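Local atomic coordinates of ribosomal large subunit pseudouridine synthase D (Escherichia coli, PDB entry 1PRZ), a protein that catalyses the isomerisation of specific uridines in 23S ribosomal RNA (1911, 1915 and 1917) to pseudouridine. Residues Arg91-Glu96 against Thr208-Tyr213; Val135-Ile140 against Arg153-Arg158; Val174-Tyr179 against Asp201-His206. All blocks are in the same frame, centred on the assembly; numbering follows the deposited sequence.

Contact 1: Arg91-Glu96 against Thr208-Tyr213; sequences REITRE and TMLRLY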
loop_
_atom_site.group_PDB
_atom_site.type_symbol
_atom_site.label_atom_id
_atom_site.label_comp_id
_atom_site.label_asym_id
_atom_site.label_seq_id
_atom_site.Cartn_x
_atom_site.Cartn_y
_atom_site.Cartn_z
ATOM N N ARG A 91 12.136 -7.785 -10.885
ATOM C CA ARG A 91 10.889 -7.044 -11.105
ATOM C C ARG A 91 9.862 -7.897 -11.808
ATOM O O ARG A 91 9.221 -7.427 -12.747
ATOM C CB ARG A 91 11.148 -5.781 -11.951
ATOM C CG ARG A 91 12.266 -4.927 -11.389
ATOM C CD ARG A 91 12.492 -3.647 -12.175
ATOM N NE ARG A 91 13.625 -2.938 -11.590
ATOM C CZ ARG A 91 13.999 -1.704 -11.904
ATOM N NH1 ARG A 91 13.319 -1.005 -12.814
ATOM N NH2 ARG A 91 15.080 -1.189 -11.320
ATOM N N GLU A 92 9.705 -9.145 -11.358
ATOM C CA GLU A 92 8.748 -10.086 -11.942
ATOM C C GLU A 92 7.525 -10.353 -11.054
ATOM O O GLU A 92 6.747 -11.272 -11.300
ATOM C CB GLU A 92 9.439 -11.413 -12.249
ATOM C CG GLU A 92 10.681 -11.251 -13.105
ATOM C CD GLU A 92 11.375 -12.572 -13.400
ATOM O OE1 GLU A 92 11.662 -13.333 -12.452
ATOM O OE2 GLU A 92 11.648 -12.841 -14.590
ATOM N N ILE A 93 7.372 -9.570 -9.997
ATOM C CA ILE A 93 6.199 -9.722 -9.146
ATOM C C ILE A 93 5.282 -8.503 -9.368
ATOM O O ILE A 93 5.712 -7.355 -9.214
ATOM C CB ILE A 93 6.605 -9.843 -7.659
ATOM C CG1 ILE A 93 7.428 -11.135 -7.454
ATOM C CG2 ILE A 93 5.360 -9.885 -6.773
ATOM C CD1 ILE A 93 7.651 -11.493 -6.012
ATOM N N THR A 94 4.040 -8.738 -9.780
ATOM C CA THR A 94 3.110 -7.613 -9.974
ATOM C C THR A 94 2.458 -7.209 -8.635
ATOM O O THR A 94 1.817 -8.036 -7.959
ATOM C CB THR A 94 1.986 -7.982 -10.944
ATOM O OG1 THR A 94 2.560 -8.412 -12.188
ATOM C CG2 THR A 94 1.058 -6.781 -11.164
ATOM N N ARG A 95 2.636 -5.947 -8.262
ATOM C CA ARG A 95 2.026 -5.432 -7.029
ATOM C C ARG A 95 1.167 -4.220 -7.410
ATOM O O ARG A 95 1.698 -3.146 -7.711
ATOM C CB ARG A 95 3.101 -5.045 -6.006
ATOM C CG ARG A 95 3.804 -6.255 -5.391
ATOM C CD ARG A 95 4.993 -5.836 -4.546
ATOM N NE ARG A 95 6.160 -5.430 -5.333
ATOM C CZ ARG A 95 7.316 -5.028 -4.797
ATOM N NH1 ARG A 95 7.460 -4.977 -3.476
ATOM N NH2 ARG A 95 8.339 -4.660 -5.576
ATOM N N GLU A 96 -0.153 -4.417 -7.413
ATOM C CA GLU A 96 -1.064 -3.336 -7.778
ATOM C C GLU A 96 -1.709 -2.715 -6.536
ATOM O O GLU A 96 -1.991 -3.403 -5.559
ATOM C CB GLU A 96 -2.124 -3.883 -8.740
ATOM C CG GLU A 96 -3.098 -2.857 -9.240
ATOM C CD GLU A 96 -4.004 -3.447 -10.296
ATOM O OE1 GLU A 96 -4.954 -4.187 -9.913
ATOM O OE2 GLU A 96 -3.721 -3.179 -11.490
ATOM N N THR A 208 -3.923 -3.987 -3.382
ATOM C CA THR A 208 -5.097 -4.674 -3.841
ATOM C C THR A 208 -4.973 -5.981 -4.648
ATOM O O THR A 208 -5.862 -6.819 -4.600
ATOM C CB THR A 208 -5.980 -3.623 -4.600
ATOM O OG1 THR A 208 -7.337 -4.086 -4.655
ATOM C CG2 THR A 208 -5.431 -3.381 -6.016
HETATM N N MSE A 209 -3.874 -6.160 -5.369
HETATM C CA MSE A 209 -3.688 -7.360 -6.200
HETATM C C MSE A 209 -2.198 -7.700 -6.215
HETATM O O MSE A 209 -1.340 -6.818 -6.192
HETATM C CB MSE A 209 -4.218 -7.100 -7.637
HETATM C CG MSE A 209 -4.042 -8.292 -8.593
HETATM SE SE MSE A 209 -2.343 -8.210 -9.482
HETATM C CE MSE A 209 -2.898 -7.084 -10.997
ATOM N N LEU A 210 -1.904 -8.993 -6.228
ATOM C CA LEU A 210 -0.547 -9.468 -6.207
ATOM C C LEU A 210 -0.491 -10.678 -7.138
ATOM O O LEU A 210 -1.292 -11.595 -7.004
ATOM C CB LEU A 210 -0.199 -9.873 -4.783
ATOM C CG LEU A 210 1.145 -10.540 -4.610
ATOM C CD1 LEU A 210 2.219 -9.567 -5.003
ATOM C CD2 LEU A 210 1.285 -10.970 -3.147
ATOM N N ARG A 211 0.438 -10.663 -8.078
ATOM C CA ARG A 211 0.540 -11.778 -9.010
ATOM C C ARG A 211 2.014 -12.199 -9.127
ATOM O O ARG A 211 2.914 -11.360 -9.127
ATOM C CB ARG A 211 -0.050 -11.355 -10.360
ATOM C CG ARG A 211 -0.028 -12.422 -11.435
ATOM C CD ARG A 211 -0.189 -11.750 -12.809
ATOM N NE ARG A 211 -1.530 -11.218 -12.974
ATOM C CZ ARG A 211 -1.828 -10.079 -13.614
ATOM N NH1 ARG A 211 -0.863 -9.341 -14.151
ATOM N NH2 ARG A 211 -3.104 -9.704 -13.723
ATOM N N LEU A 212 2.262 -13.502 -9.200
ATOM C CA LEU A 212 3.633 -13.960 -9.289
ATOM C C LEU A 212 3.698 -15.393 -9.810
ATOM O O LEU A 212 2.684 -16.082 -9.895
ATOM C CB LEU A 212 4.300 -13.880 -7.901
ATOM C CG LEU A 212 3.655 -14.698 -6.766
ATOM C CD1 LEU A 212 3.983 -16.186 -6.871
ATOM C CD2 LEU A 212 4.139 -14.152 -5.415
ATOM N N TYR A 213 4.894 -15.812 -10.198
ATOM C CA TYR A 213 5.097 -17.197 -10.632
ATOM C C TYR A 213 5.531 -17.893 -9.347
ATOM O O TYR A 213 6.539 -17.520 -8.728
ATOM C CB TYR A 213 6.197 -17.296 -11.679
ATOM C CG TYR A 213 5.795 -16.680 -12.994
ATOM C CD1 TYR A 213 4.816 -17.271 -13.802
ATOM C CD2 TYR A 213 6.357 -15.467 -13.409
ATOM C CE1 TYR A 213 4.399 -16.666 -15.002
ATOM C CE2 TYR A 213 5.948 -14.852 -14.602
ATOM C CZ TYR A 213 4.975 -15.450 -15.384
ATOM O OH TYR A 213 4.584 -14.806 -16.547
HETATM O O HOH W 1 7.238 -13.820 -10.276
#

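Contact 2: Val135-Ile140 against Arg153-Arg158; sequences VTHYRI and RLETGR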
loop_
_atom_site.group_PDB
_atom_site.type_symbol
_atom_site.label_atom_id
_atom_site.label_comp_id
_atom_site.label_asym_id
_atom_site.label_seq_id
_atom_site.Cartn_x
_atom_site.Cartn_y
_atom_site.Cartn_z
ATOM N N VAL A 135 10.200 3.753 -10.309
ATOM C CA VAL A 135 9.224 3.920 -11.368
ATOM C C VAL A 135 7.872 3.438 -10.840
ATOM O O VAL A 135 7.746 2.303 -10.348
ATOM C CB VAL A 135 9.614 3.068 -12.623
ATOM C CG1 VAL A 135 8.562 3.236 -13.728
ATOM C CG2 VAL A 135 10.986 3.501 -13.166
ATOM N N THR A 136 6.881 4.326 -10.927
ATOM C CA THR A 136 5.520 4.036 -10.505
ATOM C C THR A 136 4.593 4.344 -11.663
ATOM O O THR A 136 4.670 5.424 -12.241
ATOM C CB THR A 136 5.063 4.941 -9.345
ATOM O OG1 THR A 136 5.895 4.719 -8.208
ATOM C CG2 THR A 136 3.584 4.642 -8.993
ATOM N N HIS A 137 3.714 3.408 -11.990
ATOM C CA HIS A 137 2.754 3.618 -13.087
ATOM C C HIS A 137 1.399 3.817 -12.443
ATOM O O HIS A 137 1.072 3.101 -11.492
ATOM C CB HIS A 137 2.684 2.386 -14.008
ATOM C CG HIS A 137 3.994 2.046 -14.644
ATOM N ND1 HIS A 137 4.648 2.919 -15.485
ATOM C CD2 HIS A 137 4.810 0.972 -14.498
ATOM C CE1 HIS A 137 5.819 2.402 -15.828
ATOM N NE2 HIS A 137 5.942 1.223 -15.245
ATOM N N TYR A 138 0.614 4.758 -12.963
ATOM C CA TYR A 138 -0.697 5.013 -12.391
ATOM C C TYR A 138 -1.771 5.288 -13.445
ATOM O O TYR A 138 -1.481 5.850 -14.513
ATOM C CB TYR A 138 -0.622 6.169 -11.378
ATOM C CG TYR A 138 -0.227 7.514 -11.962
ATOM C CD1 TYR A 138 -1.194 8.478 -12.282
ATOM C CD2 TYR A 138 1.104 7.822 -12.200
ATOM C CE1 TYR A 138 -0.840 9.723 -12.828
ATOM C CE2 TYR A 138 1.468 9.072 -12.741
ATOM C CZ TYR A 138 0.493 10.005 -13.047
ATOM O OH TYR A 138 0.850 11.234 -13.542
ATOM N N ARG A 139 -2.999 4.850 -13.129
ATOM C CA ARG A 139 -4.192 4.993 -13.985
ATOM C C ARG A 139 -5.289 5.660 -13.148
ATOM O O ARG A 139 -5.442 5.350 -11.956
ATOM C CB ARG A 139 -4.794 3.621 -14.361
ATOM C CG ARG A 139 -3.966 2.612 -15.131
ATOM C CD ARG A 139 -4.857 1.370 -15.415
ATOM N NE ARG A 139 -4.791 0.334 -14.367
ATOM C CZ ARG A 139 -5.754 -0.534 -14.054
ATOM N NH1 ARG A 139 -6.943 -0.545 -14.676
ATOM N NH2 ARG A 139 -5.517 -1.437 -13.087
ATOM N N ILE A 140 -6.115 6.485 -13.781
ATOM C CA ILE A 140 -7.216 7.107 -13.058
ATOM C C ILE A 140 -8.409 6.166 -13.244
ATOM O O ILE A 140 -8.813 5.876 -14.375
ATOM C CB ILE A 140 -7.542 8.496 -13.634
ATOM C CG1 ILE A 140 -6.404 9.459 -13.282
ATOM C CG2 ILE A 140 -8.865 8.994 -13.111
ATOM C CD1 ILE A 140 -6.445 10.703 -14.086
ATOM N N ARG A 153 0.858 0.557 -10.247
ATOM C CA ARG A 153 1.651 -0.663 -10.280
ATOM C C ARG A 153 3.094 -0.286 -10.039
ATOM O O ARG A 153 3.598 0.685 -10.618
ATOM C CB ARG A 153 1.506 -1.415 -11.607
ATOM C CG ARG A 153 0.137 -2.025 -11.697
ATOM C CD ARG A 153 0.031 -3.129 -12.700
ATOM N NE ARG A 153 -1.366 -3.547 -12.778
ATOM C CZ ARG A 153 -1.833 -4.382 -13.694
ATOM N NH1 ARG A 153 -0.991 -4.892 -14.589
ATOM N NH2 ARG A 153 -3.141 -4.643 -13.744
ATOM N N LEU A 154 3.719 -1.062 -9.149
ATOM C CA LEU A 154 5.099 -0.889 -8.745
ATOM C C LEU A 154 6.062 -1.649 -9.663
ATOM O O LEU A 154 5.967 -2.871 -9.775
ATOM C CB LEU A 154 5.278 -1.397 -7.296
ATOM C CG LEU A 154 4.669 -0.601 -6.110
ATOM C CD1 LEU A 154 4.956 -1.346 -4.785
ATOM C CD2 LEU A 154 5.247 0.807 -6.047
ATOM N N GLU A 155 6.972 -0.923 -10.319
ATOM C CA GLU A 155 7.992 -1.555 -11.155
ATOM C C GLU A 155 9.161 -1.803 -10.180
ATOM O O GLU A 155 9.809 -2.874 -10.185
ATOM C CB GLU A 155 8.406 -0.607 -12.292
ATOM C CG GLU A 155 9.173 -1.300 -13.398
ATOM C CD GLU A 155 9.325 -0.456 -14.642
ATOM O OE1 GLU A 155 8.311 -0.181 -15.326
ATOM O OE2 GLU A 155 10.468 -0.048 -14.963
ATOM N N THR A 156 9.428 -0.775 -9.361
ATOM C CA THR A 156 10.432 -0.823 -8.283
ATOM C C THR A 156 9.613 -0.737 -6.969
ATOM O O THR A 156 8.429 -0.384 -7.000
ATOM C CB THR A 156 11.427 0.374 -8.323
ATOM O OG1 THR A 156 10.708 1.609 -8.339
ATOM C CG2 THR A 156 12.342 0.302 -9.558
ATOM N N GLY A 157 10.220 -1.062 -5.824
ATOM C CA GLY A 157 9.483 -0.986 -4.569
ATOM C C GLY A 157 10.199 -0.242 -3.445
ATOM O O GLY A 157 10.336 -0.774 -2.336
ATOM N N ARG A 158 10.648 0.988 -3.700
ATOM C CA ARG A 158 11.345 1.748 -2.664
ATOM C C ARG A 158 10.450 2.206 -1.500
ATOM O O ARG A 158 9.194 2.170 -1.561
ATOM C CB ARG A 158 12.012 3.000 -3.251
ATOM C CG ARG A 158 12.715 2.807 -4.597
ATOM C CD ARG A 158 13.862 1.823 -4.529
ATOM N NE ARG A 158 14.648 1.892 -5.761
ATOM C CZ ARG A 158 15.559 0.994 -6.126
ATOM N NH1 ARG A 158 15.801 -0.053 -5.344
ATOM N NH2 ARG A 158 16.219 1.145 -7.276
#

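Contact 3: Val174-Tyr179 against Asp201-His206; sequences VGDPVY and DRQALH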
loop_
_atom_site.group_PDB
_atom_site.type_symbol
_atom_site.label_atom_id
_atom_site.label_comp_id
_atom_site.label_asym_id
_atom_site.label_seq_id
_atom_site.Cartn_x
_atom_site.Cartn_y
_atom_site.Cartn_z
ATOM N N VAL A 174 -4.714 11.168 0.146
ATOM C CA VAL A 174 -5.626 11.620 1.195
ATOM C C VAL A 174 -5.200 10.904 2.492
ATOM O O VAL A 174 -4.891 9.706 2.485
ATOM C CB VAL A 174 -7.081 11.192 0.866
ATOM C CG1 VAL A 174 -8.008 11.406 2.062
ATOM C CG2 VAL A 174 -7.592 11.962 -0.350
ATOM N N GLY A 175 -5.174 11.656 3.596
ATOM C CA GLY A 175 -4.851 11.096 4.899
ATOM C C GLY A 175 -3.397 10.802 5.236
ATOM O O GLY A 175 -3.103 10.352 6.345
ATOM N N ASP A 176 -2.496 11.048 4.289
ATOM C CA ASP A 176 -1.079 10.777 4.482
ATOM C C ASP A 176 -0.588 11.776 5.536
ATOM O O ASP A 176 -0.516 12.966 5.257
ATOM C CB ASP A 176 -0.318 11.008 3.178
ATOM C CG ASP A 176 1.066 10.388 3.194
ATOM O OD1 ASP A 176 1.783 10.539 4.234
ATOM O OD2 ASP A 176 1.426 9.747 2.167
ATOM N N PRO A 177 -0.202 11.287 6.720
ATOM C CA PRO A 177 0.262 12.177 7.783
ATOM C C PRO A 177 1.654 12.752 7.538
ATOM O O PRO A 177 2.076 13.694 8.231
ATOM C CB PRO A 177 0.188 11.280 9.029
ATOM C CG PRO A 177 0.556 9.925 8.491
ATOM C CD PRO A 177 -0.117 9.865 7.125
ATOM N N VAL A 178 2.367 12.207 6.548
ATOM C CA VAL A 178 3.709 12.684 6.254
ATOM C C VAL A 178 3.737 13.628 5.040
ATOM O O VAL A 178 4.167 14.790 5.130
ATOM C CB VAL A 178 4.679 11.484 5.991
ATOM C CG1 VAL A 178 6.068 12.010 5.613
ATOM C CG2 VAL A 178 4.777 10.589 7.242
ATOM N N TYR A 179 3.263 13.132 3.903
ATOM C CA TYR A 179 3.280 13.912 2.670
ATOM C C TYR A 179 2.039 14.768 2.426
ATOM O O TYR A 179 2.060 15.708 1.621
ATOM C CB TYR A 179 3.501 12.973 1.499
ATOM C CG TYR A 179 4.735 12.148 1.675
ATOM C CD1 TYR A 179 6.002 12.713 1.496
ATOM C CD2 TYR A 179 4.651 10.813 2.087
ATOM C CE1 TYR A 179 7.154 11.981 1.722
ATOM C CE2 TYR A 179 5.792 10.068 2.318
ATOM C CZ TYR A 179 7.049 10.669 2.135
ATOM O OH TYR A 179 8.186 9.965 2.432
ATOM N N ASP A 201 -7.486 8.989 8.775
ATOM C CA ASP A 201 -6.121 9.272 9.243
ATOM C C ASP A 201 -4.949 8.352 8.891
ATOM O O ASP A 201 -4.095 8.062 9.744
ATOM C CB ASP A 201 -6.153 9.472 10.770
ATOM C CG ASP A 201 -6.482 8.199 11.512
ATOM O OD1 ASP A 201 -7.135 7.293 10.949
ATOM O OD2 ASP A 201 -6.102 8.096 12.694
ATOM N N ARG A 202 -4.925 7.888 7.646
ATOM C CA ARG A 202 -3.811 7.095 7.150
ATOM C C ARG A 202 -3.782 7.364 5.650
ATOM O O ARG A 202 -4.797 7.810 5.097
ATOM C CB ARG A 202 -4.035 5.608 7.378
ATOM C CG ARG A 202 -5.125 4.941 6.483
ATOM C CD ARG A 202 -5.320 3.439 6.838
ATOM N NE ARG A 202 -6.218 2.740 5.917
ATOM C CZ ARG A 202 -5.834 2.190 4.752
ATOM N NH1 ARG A 202 -6.732 1.586 3.974
ATOM N NH2 ARG A 202 -4.559 2.228 4.362
ATOM N N GLN A 203 -2.642 7.107 5.003
ATOM C CA GLN A 203 -2.542 7.233 3.546
ATOM C C GLN A 203 -3.713 6.406 2.981
ATOM O O GLN A 203 -3.912 5.255 3.405
ATOM C CB GLN A 203 -1.331 6.507 2.945
ATOM C CG GLN A 203 0.027 6.600 3.566
ATOM C CD GLN A 203 0.191 5.853 4.860
ATOM O OE1 GLN A 203 0.564 4.659 4.940
ATOM N NE2 GLN A 203 -0.055 6.561 5.884
ATOM N N ALA A 204 -4.450 6.959 2.018
ATOM C CA ALA A 204 -5.548 6.207 1.370
ATOM C C ALA A 204 -4.826 5.317 0.347
ATOM O O ALA A 204 -4.814 5.609 -0.849
ATOM C CB ALA A 204 -6.504 7.167 0.656
ATOM N N LEU A 205 -4.216 4.249 0.826
ATOM C CA LEU A 205 -3.438 3.369 -0.037
ATOM C C LEU A 205 -3.672 1.909 0.364
ATOM O O LEU A 205 -3.614 1.575 1.557
ATOM C CB LEU A 205 -1.942 3.720 0.106
ATOM C CG LEU A 205 -0.960 2.905 -0.734
ATOM C CD1 LEU A 205 -1.274 3.081 -2.220
ATOM C CD2 LEU A 205 0.455 3.393 -0.459
ATOM N N HIS A 206 -3.912 1.046 -0.627
ATOM C CA HIS A 206 -4.202 -0.387 -0.366
ATOM C C HIS A 206 -3.565 -1.306 -1.419
ATOM O O HIS A 206 -3.762 -1.077 -2.609
ATOM C CB HIS A 206 -5.725 -0.575 -0.399
ATOM C CG HIS A 206 -6.178 -1.989 -0.266
ATOM N ND1 HIS A 206 -5.982 -2.729 0.881
ATOM C CD2 HIS A 206 -6.835 -2.802 -1.132
ATOM C CE1 HIS A 206 -6.498 -3.933 0.719
ATOM N NE2 HIS A 206 -7.024 -4.006 -0.493
#

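Contact 1: Arg91-Glu96 against Thr208-Tyr213
The carbonyl oxygen Glu96 O faces two successive backbone amides, Thr208 N at 3.0 Å and Met209 N at 3.3 Å, and accepts a weak hydrogen bond from each. Two residues set against one make a classic beta bulge, here between the antiparallel neighbours 94-102 and 205-213 in the large sheet of the pseudouridine synthase fold. Past the bulge the pairing is regular. Glu96 N reaches Met209 O at 2.9 Å, and Thr94 and Arg211 exchange a pair of backbone bonds, Thr94 N lying 2.9 Å from Arg211 O. Between them Arg95 and Leu210 form a non-hydrogen-bonded pair, where the CA-H of Leu210 points at Thr94 O.

One face of the sheet carries Thr94, Glu96, Met209 and Arg211. Met209, present as selenomethionine, bends twice (chi2 -89°, chi3 -87°), and this folding carries its CE methyl to 3.7 Å from Glu96 OE1 and its SE alongside Thr94 CG2. A flexible methionine chain suits a place between a small methyl and a buried carboxylate. Glu96 itself runs out extended, and its OE2 forms salt bridges with Arg153 and Arg139, which would favour the ionised form in this buried setting. Arg211 lays its CB beside Thr94 CB and sends its guanidinium to Glu222 on strand 220-224.

Arg95 and Leu210 point to the other face. Leu210 CD1 crosses to Ile93 CG2 at 3.6 Å and also touches the aliphatic CG of Arg95. The branched end of Ile93 suits packing against Leu88 of helix 78-89, that of Leu210 against Leu71 and Val73 of strand 71-75. Where the pairing between 94-102 and 205-213 has stopped, a water takes over: it donates to Glu92 O at 2.8 Å and accepts from Tyr213 N at 3.1 Å.

Contact 2: Val135-Ile140 against Arg153-Arg158
His137 and Glu155 make the hydrogen bond between two side chains: His137 NE2 donates to Glu155 OE1 over 2.8 Å, nearly straight at 168°. The oxygen lies at the edge of the imidazole, in the ring plane, whereas the nitrogen meets OE1 on its anti side, 34° out of the carboxylate plane. Glu155 reaches this spot because its CG stands opposite its own backbone N and the chain stays extended beyond. A histidine suits the place because its two nitrogens can serve two partners: ND1 bonds with Thr110 OG1 on strand 109-117, and with both nitrogens engaged the rotation of the ring is fixed.

The backbone bonds belong to a beta hairpin, strands 135-143 and 147-154, close to its open end. His137 and Arg153 form a hydrogen-bonded pair, with His137 N 3.1 Å from Arg153 O and Arg153 N 2.8 Å from His137 O. Farther along, Glu155 N gives only a weak bond to Val135 O. There the partner strand has ended, and a side chain replaces the main chain: Val135 N donates to Thr156 OG1 at 3.0 Å. This hydroxyl is also bonded to Gln161 OE1, and Gln161 NE2 bonds with Thr136 OG1, so one glutamine of helix 161-168 joins both segments.

Van der Waals packing comes from Val135: its CB lies beside Glu155 CB, and its CG1 methyl lies 3.8 Å from the carboxylate oxygen Glu155 OE1.

As for charge, Arg139 NH2 comes within 4.0 Å of Arg153 NH2, the two guanidinium planes standing nearly perpendicular (82°) where they share the anion Glu96.

Contact 3: Val174-Tyr179 against Asp201-His206
Gln203 keeps its CG beside the backbone N (chi1 -45°) and then bends (chi2 72°), while Asp176 holds its CG opposite its own N (chi1 -164°). These turns bring Asp176 OD2 to 3.7 Å from Gln203 CG, the carboxylate passing across the methylene rather than meeting the amide. Asp176 opens an Asx turn in the loop between helices 161-168 and 191-199, and residues 201-206 lead into strand 205-213 of the synthase sheet. The side chain of Gln203 is about 4 Å from that of Asp65, the active-site residue by similarity, and its OE1 bonds with Thr68 OG1, so this junction probably borders the catalytic pocket.

Asp176 suits its place because a short carboxylate can bend back on its own chain. OD1 takes Val178 N at 2.9 Å on its anti lone pair and Tyr179 N at 3.0 Å from above the carboxylate plane; Arg163 of helix 161-168 adds a salt bridge to the same oxygen. Next along, Pro177 sets CD 3.5 Å from Gln203 NE2, a plain packing contact.

One backbone hydrogen bond joins 174-179 to 201-206: Ala204 N gives to Val174 O at 2.8 Å, short but bent at the hydrogen. The methyl of Ala204 points toward the loop, where it touches Val174 CB, and a small side chain fits so close an approach. Gly175 brings its CA to 3.3 Å from Arg202 O; a beta carbon here would run into that oxygen, and the positive phi also favours glycine.

Arg202 runs out extended, alongside the residues that follow it. Held by a salt bridge to Asp230, it donates from NH2 to Leu205 O at 3.0 Å, the oxygen lying in the guanidinium plane.

All three contacts reach the seven-stranded antiparallel sheet, in which strand 147-154 lies beside 94-102, and 94-102 beside 205-213. Along the chain, contact 1 spans the longest interval, and contact 2 and then contact 3 close within it. Contacts 1 and 2 have centres about 11 Å apart and touch directly, through the carboxylate of Glu96 and through Arg91 packing on Glu155 and Thr156. Contact 3 uses the beginning of strand 205-213, about 22 Å between centres from contact 1 and across the chain's centre from it. Its centre is about 17 Å from that of contact 2, without touching. Distant parts of the sequence are thus drawn together on the large sheet of the catalytic module.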